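Putative sesquiterpene cyclase (Kitasatospora setae, PDB 4MC3) catalyses the magnesium-dependent 1,11-cyclization of (2E,6E)-farnesyl diphosphate to the sesquiterpene alcohol (2Z,6E)-hedycaryol, with addition of water and release of diphosphate. Local coordinates at residues I194-S199 against E290-Y295; G198-C203 against E277-Q282; A136-A141 against W185-L190. One frame throughout, in Å; residues are numbered along the deposited sequence.

Contact 1: residues I194-S199 against E290-Y295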
loop_
_atom_site.group_PDB
_atom_site.type_symbol
_atom_site.label_atom_id
_atom_site.label_comp_id
_atom_site.label_asym_id
_atom_site.label_seq_id
_atom_site.Cartn_x
_atom_site.Cartn_y
_atom_site.Cartn_z
ATOM N N ILE A 194 -14.868 -12.234 8.888
ATOM C CA ILE A 194 -13.941 -13.330 8.890
ATOM C C ILE A 194 -12.838 -12.979 7.912
ATOM O O ILE A 194 -13.027 -12.131 7.009
ATOM C CB ILE A 194 -14.591 -14.652 8.476
ATOM C CG1 ILE A 194 -15.166 -14.514 7.064
ATOM C CG2 ILE A 194 -15.556 -15.107 9.596
ATOM C CD1 ILE A 194 -15.751 -15.813 6.599
ATOM N N PHE A 195 -11.697 -13.629 8.084
ATOM C CA PHE A 195 -10.628 -13.509 7.100
ATOM C C PHE A 195 -11.055 -14.109 5.759
ATOM O O PHE A 195 -11.839 -15.087 5.705
ATOM C CB PHE A 195 -9.315 -14.139 7.629
ATOM C CG PHE A 195 -8.660 -13.360 8.692
ATOM C CD1 PHE A 195 -7.578 -12.578 8.405
ATOM C CD2 PHE A 195 -9.162 -13.343 10.004
ATOM C CE1 PHE A 195 -7.001 -11.786 9.366
ATOM C CE2 PHE A 195 -8.562 -12.580 10.962
ATOM C CZ PHE A 195 -7.504 -11.781 10.653
ATOM N N LEU A 196 -10.500 -13.606 4.659
ATOM C CA LEU A 196 -10.735 -14.188 3.352
ATOM C C LEU A 196 -10.223 -15.635 3.317
ATOM O O LEU A 196 -9.146 -15.929 3.795
ATOM C CB LEU A 196 -10.056 -13.401 2.245
ATOM C CG LEU A 196 -10.361 -11.898 2.059
ATOM C CD1 LEU A 196 -9.501 -11.305 0.982
ATOM C CD2 LEU A 196 -11.843 -11.703 1.776
ATOM N N PRO A 197 -10.987 -16.519 2.716
ATOM C CA PRO A 197 -10.386 -17.832 2.462
ATOM C C PRO A 197 -9.180 -17.680 1.520
ATOM O O PRO A 197 -9.208 -16.838 0.605
ATOM C CB PRO A 197 -11.494 -18.587 1.742
ATOM C CG PRO A 197 -12.775 -17.891 2.115
ATOM C CD PRO A 197 -12.392 -16.431 2.303
ATOM N N GLY A 198 -8.153 -18.503 1.710
ATOM C CA GLY A 198 -6.992 -18.469 0.796
ATOM C C GLY A 198 -7.328 -18.570 -0.685
ATOM O O GLY A 198 -6.678 -17.930 -1.511
ATOM N N SER A 199 -8.356 -19.356 -1.013
ATOM C CA SER A 199 -8.845 -19.509 -2.367
ATOM C C SER A 199 -9.514 -18.271 -2.961
ATOM O O SER A 199 -9.760 -18.223 -4.164
ATOM C CB SER A 199 -9.841 -20.683 -2.421
ATOM O OG SER A 199 -11.040 -20.377 -1.735
ATOM N N GLU A 290 -19.703 -12.299 1.656
ATOM C CA GLU A 290 -19.897 -10.940 2.131
ATOM C C GLU A 290 -18.564 -10.268 2.451
ATOM O O GLU A 290 -18.333 -9.101 2.078
ATOM C CB GLU A 290 -20.816 -10.955 3.375
ATOM C CG GLU A 290 -21.104 -9.601 4.020
ATOM C CD GLU A 290 -21.831 -9.733 5.357
ATOM O OE1 GLU A 290 -22.618 -10.702 5.533
ATOM O OE2 GLU A 290 -21.617 -8.865 6.233
ATOM N N ALA A 291 -17.673 -10.996 3.137
ATOM C CA ALA A 291 -16.352 -10.475 3.495
ATOM C C ALA A 291 -15.543 -10.139 2.247
ATOM O O ALA A 291 -14.903 -9.084 2.163
ATOM C CB ALA A 291 -15.613 -11.466 4.365
ATOM N N ALA A 292 -15.592 -11.019 1.247
ATOM C CA ALA A 292 -14.878 -10.774 0.014
ATOM C C ALA A 292 -15.421 -9.545 -0.734
ATOM O O ALA A 292 -14.634 -8.728 -1.270
ATOM C CB ALA A 292 -14.923 -11.995 -0.867
ATOM N N VAL A 293 -16.745 -9.404 -0.785
ATOM C CA VAL A 293 -17.313 -8.228 -1.468
ATOM C C VAL A 293 -16.956 -6.902 -0.765
ATOM O O VAL A 293 -16.665 -5.882 -1.433
ATOM C CB VAL A 293 -18.842 -8.388 -1.595
ATOM C CG1 VAL A 293 -19.500 -7.097 -2.086
ATOM C CG2 VAL A 293 -19.119 -9.537 -2.527
ATOM N N ASP A 294 -16.962 -6.914 0.559
ATOM C CA ASP A 294 -16.638 -5.736 1.359
ATOM C C ASP A 294 -15.138 -5.396 1.149
ATOM O O ASP A 294 -14.775 -4.211 1.037
ATOM C CB ASP A 294 -16.964 -5.999 2.836
ATOM C CG ASP A 294 -17.248 -4.744 3.662
ATOM O OD1 ASP A 294 -18.036 -4.846 4.635
ATOM O OD2 ASP A 294 -16.696 -3.664 3.423
ATOM N N TYR A 295 -14.276 -6.410 1.188
ATOM C CA TYR A 295 -12.844 -6.175 0.930
ATOM C C TYR A 295 -12.636 -5.521 -0.424
ATOM O O TYR A 295 -11.909 -4.545 -0.541
ATOM C CB TYR A 295 -12.119 -7.500 0.985
ATOM C CG TYR A 295 -10.656 -7.540 0.687
ATOM C CD1 TYR A 295 -9.736 -7.429 1.699
ATOM C CD2 TYR A 295 -10.186 -7.750 -0.582
ATOM C CE1 TYR A 295 -8.381 -7.577 1.446
ATOM C CE2 TYR A 295 -8.835 -7.829 -0.873
ATOM C CZ TYR A 295 -7.934 -7.736 0.164
ATOM O OH TYR A 295 -6.611 -7.928 -0.143
#

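Contact 2: residues G198-C203 against E277-Q282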
loop_
_atom_site.group_PDB
_atom_site.type_symbol
_atom_site.label_atom_id
_atom_site.label_comp_id
_atom_site.label_asym_id
_atom_site.label_seq_id
_atom_site.Cartn_x
_atom_site.Cartn_y
_atom_site.Cartn_z
ATOM N N GLY A 198 -8.153 -18.503 1.710
ATOM C CA GLY A 198 -6.992 -18.469 0.796
ATOM C C GLY A 198 -7.328 -18.570 -0.685
ATOM O O GLY A 198 -6.678 -17.930 -1.511
ATOM N N SER A 199 -8.356 -19.356 -1.013
ATOM C CA SER A 199 -8.845 -19.509 -2.367
ATOM C C SER A 199 -9.514 -18.271 -2.961
ATOM O O SER A 199 -9.760 -18.223 -4.164
ATOM C CB SER A 199 -9.841 -20.683 -2.421
ATOM O OG SER A 199 -11.040 -20.377 -1.735
ATOM N N VAL A 200 -9.870 -17.309 -2.110
ATOM C CA VAL A 200 -10.409 -16.017 -2.546
ATOM C C VAL A 200 -9.290 -14.958 -2.549
ATOM O O VAL A 200 -9.195 -14.181 -3.517
ATOM C CB VAL A 200 -11.556 -15.544 -1.613
ATOM C CG1 VAL A 200 -12.016 -14.135 -1.977
ATOM C CG2 VAL A 200 -12.705 -16.531 -1.716
ATOM N N ARG A 201 -8.452 -14.951 -1.522
ATOM C CA ARG A 201 -7.380 -13.942 -1.390
ATOM C C ARG A 201 -6.453 -13.929 -2.604
ATOM O O ARG A 201 -6.003 -12.876 -3.036
ATOM C CB ARG A 201 -6.534 -14.183 -0.145
ATOM C CG ARG A 201 -5.585 -13.045 0.175
ATOM C CD ARG A 201 -4.764 -13.281 1.426
ATOM N NE ARG A 201 -5.559 -13.366 2.644
ATOM C CZ ARG A 201 -5.802 -14.464 3.360
ATOM N NH1 ARG A 201 -5.330 -15.672 3.010
ATOM N NH2 ARG A 201 -6.549 -14.374 4.439
ATOM N N THR A 202 -6.232 -15.099 -3.193
ATOM C CA THR A 202 -5.257 -15.273 -4.263
ATOM C C THR A 202 -5.931 -15.807 -5.544
ATOM O O THR A 202 -5.248 -16.312 -6.466
ATOM C CB THR A 202 -4.133 -16.248 -3.833
ATOM O OG1 THR A 202 -4.674 -17.547 -3.614
ATOM C CG2 THR A 202 -3.424 -15.796 -2.565
ATOM N N CYS A 203 -7.257 -15.690 -5.648
ATOM C CA CYS A 203 -7.949 -16.027 -6.896
ATOM C C CYS A 203 -7.597 -15.006 -8.011
ATOM O O CYS A 203 -7.088 -13.884 -7.705
ATOM C CB CYS A 203 -9.459 -16.133 -6.673
ATOM S SG CYS A 203 -10.447 -14.635 -6.575
ATOM N N GLU A 277 -18.419 -13.440 -10.038
ATOM C CA GLU A 277 -18.579 -14.733 -10.736
ATOM C C GLU A 277 -17.754 -15.838 -10.082
ATOM O O GLU A 277 -18.210 -16.983 -9.918
ATOM C CB GLU A 277 -18.178 -14.587 -12.218
ATOM C CG GLU A 277 -18.999 -13.567 -12.996
ATOM C CD GLU A 277 -18.468 -13.296 -14.405
ATOM O OE1 GLU A 277 -17.547 -14.019 -14.891
ATOM O OE2 GLU A 277 -18.995 -12.345 -15.029
ATOM N N GLU A 278 -16.546 -15.491 -9.649
ATOM C CA GLU A 278 -15.659 -16.471 -9.052
ATOM C C GLU A 278 -16.192 -16.889 -7.671
ATOM O O GLU A 278 -16.020 -18.038 -7.275
ATOM C CB GLU A 278 -14.225 -15.903 -8.920
ATOM C CG GLU A 278 -13.228 -16.754 -8.115
ATOM C CD GLU A 278 -12.920 -18.107 -8.786
ATOM O OE1 GLU A 278 -13.308 -18.281 -9.954
ATOM O OE2 GLU A 278 -12.269 -18.994 -8.174
ATOM N N LEU A 279 -16.785 -15.957 -6.920
ATOM C CA LEU A 279 -17.348 -16.328 -5.599
ATOM C C LEU A 279 -18.436 -17.417 -5.767
ATOM O O LEU A 279 -18.505 -18.361 -4.983
ATOM C CB LEU A 279 -17.881 -15.089 -4.879
ATOM C CG LEU A 279 -16.787 -14.066 -4.471
ATOM C CD1 LEU A 279 -17.429 -12.811 -3.917
ATOM C CD2 LEU A 279 -15.833 -14.652 -3.440
ATOM N N ASP A 280 -19.269 -17.287 -6.812
ATOM C CA ASP A 280 -20.292 -18.315 -7.191
ATOM C C ASP A 280 -19.685 -19.687 -7.560
ATOM O O ASP A 280 -20.192 -20.720 -7.136
ATOM C CB ASP A 280 -21.119 -17.727 -8.326
ATOM C CG ASP A 280 -22.004 -16.568 -7.862
ATOM O OD1 ASP A 280 -22.132 -16.354 -6.640
ATOM O OD2 ASP A 280 -22.591 -15.874 -8.715
ATOM N N ARG A 281 -18.622 -19.710 -8.349
ATOM C CA ARG A 281 -17.900 -20.937 -8.684
ATOM C C ARG A 281 -17.330 -21.686 -7.484
ATOM O O ARG A 281 -17.183 -22.917 -7.535
ATOM C CB ARG A 281 -16.765 -20.626 -9.670
ATOM C CG ARG A 281 -17.255 -20.247 -11.055
ATOM C CD ARG A 281 -16.104 -20.186 -12.043
ATOM N NE ARG A 281 -16.425 -19.312 -13.169
ATOM C CZ ARG A 281 -15.968 -18.072 -13.340
ATOM N NH1 ARG A 281 -16.346 -17.383 -14.414
ATOM N NH2 ARG A 281 -15.133 -17.507 -12.462
ATOM N N GLN A 282 -17.021 -20.961 -6.405
ATOM C CA GLN A 282 -16.419 -21.587 -5.229
ATOM C C GLN A 282 -17.460 -22.137 -4.249
ATOM O O GLN A 282 -17.129 -22.973 -3.414
ATOM C CB GLN A 282 -15.457 -20.629 -4.513
ATOM C CG GLN A 282 -14.183 -20.403 -5.317
ATOM C CD GLN A 282 -13.032 -19.819 -4.520
ATOM O OE1 GLN A 282 -12.877 -20.064 -3.316
ATOM N NE2 GLN A 282 -12.187 -19.052 -5.210
#

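Contact 3: residues A136-A141 against W185-L190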
loop_
_atom_site.group_PDB
_atom_site.type_symbol
_atom_site.label_atom_id
_atom_site.label_comp_id
_atom_site.label_asym_id
_atom_site.label_seq_id
_atom_site.Cartn_x
_atom_site.Cartn_y
_atom_site.Cartn_z
ATOM N N ALA A 136 -2.505 -18.454 9.882
ATOM C CA ALA A 136 -1.207 -18.613 9.227
ATOM C C ALA A 136 -1.240 -18.176 7.721
ATOM O O ALA A 136 -0.281 -17.603 7.227
ATOM C CB ALA A 136 -0.734 -20.058 9.361
ATOM N N THR A 137 -2.302 -18.495 6.979
ATOM C CA THR A 137 -2.338 -18.165 5.553
ATOM C C THR A 137 -2.296 -16.648 5.394
ATOM O O THR A 137 -1.612 -16.105 4.496
ATOM C CB THR A 137 -3.556 -18.796 4.842
ATOM O OG1 THR A 137 -3.495 -20.266 4.972
ATOM C CG2 THR A 137 -3.616 -18.513 3.373
ATOM N N TRP A 138 -3.037 -15.963 6.249
ATOM C CA TRP A 138 -3.007 -14.474 6.244
ATOM C C TRP A 138 -1.627 -13.937 6.593
ATOM O O TRP A 138 -1.098 -13.071 5.956
ATOM C CB TRP A 138 -4.057 -13.904 7.184
ATOM C CG TRP A 138 -4.046 -12.402 7.179
ATOM C CD1 TRP A 138 -4.735 -11.610 6.308
ATOM C CD2 TRP A 138 -3.311 -11.547 8.026
ATOM N NE1 TRP A 138 -4.422 -10.295 6.536
ATOM C CE2 TRP A 138 -3.556 -10.223 7.586
ATOM C CE3 TRP A 138 -2.401 -11.741 9.076
ATOM C CZ2 TRP A 138 -2.950 -9.132 8.160
ATOM C CZ3 TRP A 138 -1.764 -10.644 9.642
ATOM C CH2 TRP A 138 -2.050 -9.316 9.160
ATOM N N CYS A 139 -1.011 -14.494 7.627
ATOM C CA CYS A 139 0.305 -14.058 8.078
ATOM C C CYS A 139 1.308 -14.198 6.949
ATOM O O CYS A 139 2.114 -13.311 6.698
ATOM C CB CYS A 139 0.778 -14.790 9.340
ATOM S SG CYS A 139 -0.182 -14.476 10.831
ATOM N N ASP A 140 1.258 -15.332 6.263
ATOM C CA ASP A 140 2.195 -15.578 5.173
ATOM C C ASP A 140 1.967 -14.551 4.020
ATOM O O ASP A 140 2.923 -14.090 3.380
ATOM C CB ASP A 140 2.017 -16.984 4.627
ATOM C CG ASP A 140 2.590 -18.041 5.527
ATOM O OD1 ASP A 140 3.356 -17.737 6.459
ATOM O OD2 ASP A 140 2.308 -19.222 5.246
ATOM N N ALA A 141 0.700 -14.211 3.739
ATOM C CA ALA A 141 0.364 -13.251 2.669
ATOM C C ALA A 141 0.892 -11.880 3.047
ATOM O O ALA A 141 1.554 -11.217 2.251
ATOM C CB ALA A 141 -1.118 -13.199 2.450
ATOM N N TRP A 185 -3.912 -3.407 2.402
ATOM C CA TRP A 185 -5.196 -4.092 2.175
ATOM C C TRP A 185 -5.240 -5.423 2.930
ATOM O O TRP A 185 -6.305 -5.760 3.453
ATOM C CB TRP A 185 -5.518 -4.311 0.729
ATOM C CG TRP A 185 -5.863 -2.972 0.020
ATOM C CD1 TRP A 185 -6.484 -1.896 0.551
ATOM C CD2 TRP A 185 -5.540 -2.615 -1.347
ATOM N NE1 TRP A 185 -6.616 -0.899 -0.406
ATOM C CE2 TRP A 185 -6.001 -1.309 -1.565
ATOM C CE3 TRP A 185 -4.874 -3.272 -2.370
ATOM C CZ2 TRP A 185 -5.844 -0.644 -2.816
ATOM C CZ3 TRP A 185 -4.748 -2.636 -3.629
ATOM C CH2 TRP A 185 -5.218 -1.340 -3.814
ATOM N N ASP A 186 -4.116 -6.146 3.044
ATOM C CA ASP A 186 -4.118 -7.301 3.921
ATOM C C ASP A 186 -4.651 -6.952 5.323
ATOM O O ASP A 186 -5.379 -7.728 5.959
ATOM C CB ASP A 186 -2.716 -7.910 4.059
ATOM C CG ASP A 186 -2.194 -8.560 2.781
ATOM O OD1 ASP A 186 -2.970 -9.017 1.937
ATOM O OD2 ASP A 186 -0.932 -8.575 2.664
ATOM N N LEU A 187 -4.246 -5.808 5.881
ATOM C CA LEU A 187 -4.697 -5.397 7.186
ATOM C C LEU A 187 -6.186 -5.110 7.256
ATOM O O LEU A 187 -6.779 -5.197 8.362
ATOM C CB LEU A 187 -3.865 -4.210 7.706
ATOM C CG LEU A 187 -2.382 -4.450 8.060
ATOM C CD1 LEU A 187 -1.559 -3.207 8.191
ATOM C CD2 LEU A 187 -2.287 -5.298 9.363
ATOM N N ASP A 188 -6.818 -4.786 6.130
ATOM C CA ASP A 188 -8.256 -4.579 6.105
ATOM C C ASP A 188 -9.019 -5.861 6.501
ATOM O O ASP A 188 -10.147 -5.786 6.994
ATOM C CB ASP A 188 -8.725 -4.113 4.741
ATOM C CG ASP A 188 -10.172 -3.569 4.737
ATOM O OD1 ASP A 188 -10.513 -2.812 5.663
ATOM O OD2 ASP A 188 -10.953 -3.958 3.816
ATOM N N GLU A 189 -8.396 -7.036 6.355
ATOM C CA GLU A 189 -9.081 -8.272 6.701
ATOM C C GLU A 189 -9.372 -8.329 8.218
ATOM O O GLU A 189 -10.291 -9.027 8.625
ATOM C CB GLU A 189 -8.305 -9.481 6.264
ATOM C CG GLU A 189 -8.120 -9.596 4.784
ATOM C CD GLU A 189 -7.608 -10.967 4.339
ATOM O OE1 GLU A 189 -8.141 -12.001 4.837
ATOM O OE2 GLU A 189 -6.674 -11.018 3.491
ATOM N N LEU A 190 -8.616 -7.604 9.034
ATOM C CA LEU A 190 -8.803 -7.621 10.465
ATOM C C LEU A 190 -10.190 -7.074 10.853
ATOM O O LEU A 190 -10.704 -7.435 11.921
ATOM C CB LEU A 190 -7.719 -6.848 11.158
ATOM C CG LEU A 190 -6.419 -7.603 11.439
ATOM C CD1 LEU A 190 -5.704 -8.155 10.267
ATOM C CD2 LEU A 190 -5.412 -6.756 12.167
#

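Contact 1: residues I194-S199 against E290-Y295
Leu196 reaches from the loop before helix 198-201 onto helix 286-309, where it meets Ala291, Ala292 and Tyr295. At its CB the chain turns so that CG stands anti to the carbonyl carbon, beside the backbone N (chi1 -57°), and the two methyls come nearer the helix than the direction of CB suggests. Beyond CG they part company. Leu196 CD1 lies over the centre of the Tyr295 ring, 3.7 Å from the centroid and only 1° off the ring normal, a CH-pi contact in which the six ring carbons are nearly equidistant from the methyl. Leu196 CD2 settles on helix backbone instead, 3.6 Å from Ala292 CA and 4.1 Å from Ala292 CB. Alanine suits position 292, since its short side chain lets the leucine methyl come down to the main chain; the methyl of Ala291 receives Ile194. Two residues before Leu196, Ile194 CG1 lies 4.1 Å from Ala291 CB; Ile194 O, 3.8 Å from Ala291 CB, is buried and has no polar partner in the model. The loop is thus wedged among helices: Ala292 also touches Leu279 of helix 250-282, while Glu189, in the 3-10 segment that follows helix 181-188, accepts a hydrogen bond from Leu196 N.

Contact 2: residues G198-C203 against E277-Q282
In the all-helical class I terpene cyclase fold, the short helix 198-201 is joined to helix 250-282 chiefly through Ser199 and Gln282. A carboxamide suits this place because one flat group offers both a donor, NE2, and an acceptor, OE1, and the extended Gln282 chain presents them to the serine's main chain and side chain together. Gln282 NE2 donates to Ser199 O at 2.8 Å in a nearly straight bond (166°), arriving from above the carbonyl plane while the acceptor stays in the plane of the amide. Ser199 OG donates in turn to Gln282 OE1, but the modelled 2.4 Å is too short for its length to be trusted. A second bond from Gln282 NE2, 3.0 Å to Glu278 OE2 one turn back, helps fix the rotation of the amide. The glutamate chain bends at chi2 (65°), which places CD; its other oxygen, OE1, forms a salt bridge with Arg281 NH2. Helix 198-201 is a single turn between the loop 194-197 and helix 204-225, whose N-cap is Cys203. Cys203 SG lies 3.8 Å from Glu278 CG, so the aliphatic part of the glutamate serves the packing while its carboxylate serves the polar network. Deeper in, Val200 and Leu279 cross at about a right angle, with Val200 CG2 4.0 Å from Leu279 CD2. Both branched side chains also touch Ala292 of helix 286-309 and Leu284.

Contact 3: residues A136-A141 against W185-L190
Trp138, near the start of helix 136-160, sets its indole against Asp186, Leu187, Glu189 and Leu190, on the last part of helix 181-188 and the 3-10 turn 189-190. With CG anti to the backbone N (chi1 -179°), the ring's NE1 edge arrives at Asp186 O. Trp138 NE1 donates to Asp186 O at 2.8 Å, with an N-H...O angle of 150°; the oxygen lies close to the ring plane, but the indole nitrogen stands above the plane of the carbonyl. Glu189 N reaches the same oxygen from the opposite face, so two donors hold it. Beside the bond, Trp138 CD1 has Glu189 OE2 at its edge, 3.5 Å away, with the carboxylate and ring planes nearly perpendicular. The six-membered ring does apolar work: Leu190 CD1 comes within 3.6 Å of Trp138 CZ2, and Leu187 CD2 meets Trp138 CH2 at 4.0 Å by the edge. A turn later the small Ala141 points its CB toward the other segment, its CA 7.6 Å from Asp186 CA; Asp186 OD2 is hydrogen-bonded to His145. The side chain of Leu187 comes to about 9 Å from the bound nerolidol, outside its first shell. Tryptophan suits this place because one ring supplies both a donor and a broad hydrocarbon surface. With Arg201 bridged to Glu189, the buried carboxylate beside the indole edge is likely to remain ionised.

Contacts 1 and 3 are buried, whereas contact 2 is partly exposed and the farthest of the three from the chain's centre. Their chemistry follows: contact 1 is entirely apolar, contact 3 combines one indole hydrogen bond, a neighbouring carboxylate and leucine packing, and contact 2 sets amide and carboxylate bonds outside a small valine-leucine core. The segments of contacts 1 and 2 overlap at Gly198 and Ser199; Ile194 and Leu196 pack on helix 286-309, and Ser199, Val200 and Cys203 on the preceding helix 250-282. Ala292 of contact 1 touches Val200 and Leu279 of contact 2. Glu189 joins contact 3 to both of the others, using one carboxylate oxygen for each.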